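Local coordinates for protein putative Nitroreductase (Anabaena variabilis ATCC 29413, PDB 3EO7) that binds flavin mononucleotide and is probably an oxidoreductase of the nitroreductase family, with two nitroreductase-family regions in one chain, at residues 251-256 / 373-378. Residues are numbered along the deposited sequence; the frame is centred on the assembly and turned at random.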
ATOM      1  N   CYS A 251      -0.082 -18.616   2.869  1.00 22.37           N
ATOM      2  CA  CYS A 251       1.223 -18.028   3.149  1.00 21.33           C
ATOM      3  C   CYS A 251       1.384 -16.800   2.280  1.00 19.37           C
ATOM      4  O   CYS A 251       1.581 -16.920   1.087  1.00 19.73           O
ATOM      5  CB  CYS A 251       2.293 -19.047   2.791  1.00 24.60           C
ATOM      6  SG  CYS A 251       3.989 -18.483   3.049  1.00 28.80           S
ATOM      7  N   THR A 252       1.318 -15.624   2.885  1.00 16.12           N
ATOM      8  CA  THR A 252       1.390 -14.400   2.110  1.00 14.62           C
ATOM      9  C   THR A 252       2.789 -13.907   1.811  1.00 16.93           C
ATOM     10  O   THR A 252       2.961 -12.982   1.030  1.00 18.43           O
ATOM     11  CB  THR A 252       0.669 -13.273   2.881  1.00 16.26           C
ATOM     12  OG1 THR A 252       1.309 -13.118   4.147  1.00 16.68           O
ATOM     13  CG2 THR A 252      -0.814 -13.620   3.123  1.00 17.57           C
ATOM     14  N   ALA A 253       3.791 -14.457   2.497  1.00 17.02           N
ATOM     15  CA  ALA A 253       5.138 -13.953   2.363  1.00 17.29           C
ATOM     16  C   ALA A 253       6.162 -15.054   2.553  1.00 20.27           C
ATOM     17  O   ALA A 253       5.977 -15.946   3.383  1.00 20.86           O
ATOM     18  CB  ALA A 253       5.372 -12.838   3.417  1.00 16.55           C
ATOM     19  N   LEU A 254       7.238 -14.983   1.790  1.00 19.23           N
ATOM     20  CA  LEU A 254       8.345 -15.923   1.934  1.00 17.06           C
ATOM     21  C   LEU A 254       9.634 -15.134   2.083  1.00 16.25           C
ATOM     22  O   LEU A 254       9.753 -14.017   1.582  1.00 17.78           O
ATOM     23  CB  LEU A 254       8.455 -16.826   0.695  1.00 17.15           C
ATOM     24  CG  LEU A 254       7.388 -17.895   0.490  1.00 19.82           C
ATOM     25  CD1 LEU A 254       7.646 -18.580  -0.856  1.00 20.30           C
ATOM     26  CD2 LEU A 254       7.338 -18.901   1.688  1.00 18.83           C
ATOM     27  N   PRO A 255      10.631 -15.740   2.718  1.00 17.07           N
ATOM     28  CA  PRO A 255      11.903 -15.065   2.872  1.00 17.63           C
ATOM     29  C   PRO A 255      12.787 -15.099   1.644  1.00 18.87           C
ATOM     30  O   PRO A 255      12.737 -16.041   0.847  1.00 17.79           O
ATOM     31  CB  PRO A 255      12.587 -15.866   4.001  1.00 20.36           C
ATOM     32  CG  PRO A 255      11.991 -17.152   3.969  1.00 25.80           C
ATOM     33  CD  PRO A 255      10.625 -17.052   3.388  1.00 18.68           C
ATOM     34  N   SER A 256      13.567 -14.045   1.503  1.00 18.42           N
ATOM     35  CA  SER A 256      14.690 -14.014   0.561  1.00 18.67           C
ATOM     36  C   SER A 256      15.944 -14.278   1.403  1.00 17.98           C
ATOM     37  O   SER A 256      15.875 -14.442   2.619  1.00 17.89           O
ATOM     38  CB  SER A 256      14.813 -12.654  -0.119  1.00 18.01           C
ATOM     39  OG  SER A 256      15.364 -11.661   0.729  1.00 18.63           O
ATOM     40  N   ASP A 373      -5.548 -10.072   3.944  1.00 18.99           N
ATOM     41  CA  ASP A 373      -4.165 -10.437   3.908  1.00 16.85           C
ATOM     42  C   ASP A 373      -3.246  -9.209   3.914  1.00 16.14           C
ATOM     43  O   ASP A 373      -3.465  -8.229   3.170  1.00 16.38           O
ATOM     44  CB  ASP A 373      -3.823 -11.224   2.636  1.00 15.47           C
ATOM     45  CG  ASP A 373      -4.433 -12.593   2.599  1.00 17.21           C
ATOM     46  OD1 ASP A 373      -4.882 -13.132   3.644  1.00 15.27           O
ATOM     47  OD2 ASP A 373      -4.386 -13.187   1.509  1.00 16.63           O
ATOM     48  N   TYR A 374      -2.205  -9.333   4.727  1.00 16.21           N
ATOM     49  CA  TYR A 374      -1.030  -8.477   4.727  1.00 16.16           C
ATOM     50  C   TYR A 374       0.154  -9.438   4.600  1.00 15.18           C
ATOM     51  O   TYR A 374       0.023 -10.645   4.782  1.00 15.68           O
ATOM     52  CB  TYR A 374      -0.897  -7.716   6.042  1.00 17.25           C
ATOM     53  CG  TYR A 374      -1.936  -6.620   6.199  1.00 15.54           C
ATOM     54  CD1 TYR A 374      -3.219  -6.908   6.634  1.00 15.77           C
ATOM     55  CD2 TYR A 374      -1.636  -5.290   5.923  1.00 19.00           C
ATOM     56  CE1 TYR A 374      -4.171  -5.892   6.788  1.00 14.51           C
ATOM     57  CE2 TYR A 374      -2.587  -4.291   6.079  1.00 16.87           C
ATOM     58  CZ  TYR A 374      -3.846  -4.603   6.510  1.00 14.82           C
ATOM     59  OH  TYR A 374      -4.795  -3.620   6.658  1.00 17.93           O
ATOM     60  N   PHE A 375       1.343  -8.899   4.381  1.00 16.75           N
ATOM     61  CA  PHE A 375       2.550  -9.721   4.323  1.00 17.49           C
ATOM     62  C   PHE A 375       2.908 -10.156   5.729  1.00 18.89           C
ATOM     63  O   PHE A 375       2.951 -11.368   6.025  1.00 18.89           O
ATOM     64  CB  PHE A 375       3.682  -8.984   3.598  1.00 17.57           C
ATOM     65  CG  PHE A 375       3.359  -8.693   2.182  1.00 17.93           C
ATOM     66  CD1 PHE A 375       3.299  -9.730   1.261  1.00 18.53           C
ATOM     67  CD2 PHE A 375       3.109  -7.403   1.743  1.00 18.92           C
ATOM     68  CE1 PHE A 375       2.972  -9.486  -0.053  1.00 22.01           C
ATOM     69  CE2 PHE A 375       2.770  -7.160   0.436  1.00 21.96           C
ATOM     70  CZ  PHE A 375       2.726  -8.197  -0.474  1.00 22.42           C
ATOM     71  N   ASP A 376       3.134  -9.197   6.631  1.00 18.73           N
ATOM     72  CA  ASP A 376       3.324  -9.533   8.038  1.00 18.05           C
ATOM     73  C   ASP A 376       3.201  -8.324   8.938  1.00 18.15           C
ATOM     74  O   ASP A 376       4.180  -7.628   9.193  1.00 18.31           O
ATOM     75  CB  ASP A 376       4.665 -10.253   8.281  1.00 19.21           C
ATOM     76  CG  ASP A 376       4.731 -10.898   9.665  1.00 23.92           C
ATOM     77  OD1 ASP A 376       3.860 -10.606  10.489  1.00 20.76           O
ATOM     78  OD2 ASP A 376       5.644 -11.699   9.911  1.00 27.42           O
ATOM     79  N   LEU A 377       1.998  -8.075   9.428  1.00 19.95           N
ATOM     80  CA  LEU A 377       1.758  -6.946  10.347  1.00 20.60           C
ATOM     81  C   LEU A 377       2.454  -7.056  11.676  1.00 23.24           C
ATOM     82  O   LEU A 377       2.665  -6.046  12.372  1.00 22.27           O
ATOM     83  CB  LEU A 377       0.277  -6.713  10.538  1.00 23.51           C
ATOM     84  CG  LEU A 377      -0.455  -6.025   9.402  1.00 22.31           C
ATOM     85  CD1 LEU A 377      -1.866  -5.692   9.862  1.00 23.18           C
ATOM     86  CD2 LEU A 377       0.284  -4.758   8.968  1.00 24.26           C
ATOM     87  N   ASN A 378       2.877  -8.269  12.035  1.00 22.44           N
ATOM     88  CA  ASN A 378       3.625  -8.416  13.261  1.00 22.23           C
ATOM     89  C   ASN A 378       4.945  -7.645  13.260  1.00 22.59           C
ATOM     90  O   ASN A 378       5.525  -7.449  14.309  1.00 23.03           O
ATOM     91  CB  ASN A 378       3.891  -9.864  13.570  1.00 23.48           C
ATOM     92  CG  ASN A 378       2.621 -10.621  13.892  1.00 33.25           C
ATOM     93  OD1 ASN A 378       1.754 -10.131  14.635  1.00 38.69           O
ATOM     94  ND2 ASN A 378       2.503 -11.819  13.337  1.00 44.75           N
TER
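T252 overlaps residues 373-375 with both branches of its side chain, the hydroxyl at the carbonyl oxygens of Y374 and F375 and the methyl against D373. OG1 sits in the crowded position between its own backbone N and carbonyl carbon (chi1 59°) and donates to Y374 O at 2.9 Å. The donor lies in the carbonyl plane on a lone pair, with a C=O...OG1 angle of 140°. F375 O is nearly as close, 3.0 Å from the same OG1, so the hydroxyl rests between two successive carbonyl oxygens. The other branch, CG2, crosses the D373 side chain obliquely and comes within 3.8 Å of D373 CG. The carboxylate oxygens are bonded to R206, in a salt bridge, and to the backbone N of L209, while T252 touches the group through CG2. A serine here would lack the methyl and would probably loosen the packing on D373, while a valine would lose the hydroxyl and is likely to leave Y374 O without this donor. Beside the OG1 to Y374 O bond, the F375 ring presents its edge to the threonine backbone, T252 O lying in the ring plane 3.3 Å from F375 CD1. A253 adds a small apolar touch, its CB 4.2 Å from F375 CB. Residues 374-376 are also fixed to helix 452-473: D459 accepts from the backbone N of F375 and D376, and the F375 ring stacks with Y455 and the Y374 ring with H462. Further along, D376 OD1 accepts from N378 N at 3.0 Å, met from above the carboxylate plane, which closes an Asx turn at the start of the 3-10 segment. The arrangement is loop-to-loop packing away from the FMN site, tying the loop after strand 229-239 to the one leading into strand 381-390 of the second nitroreductase-family region.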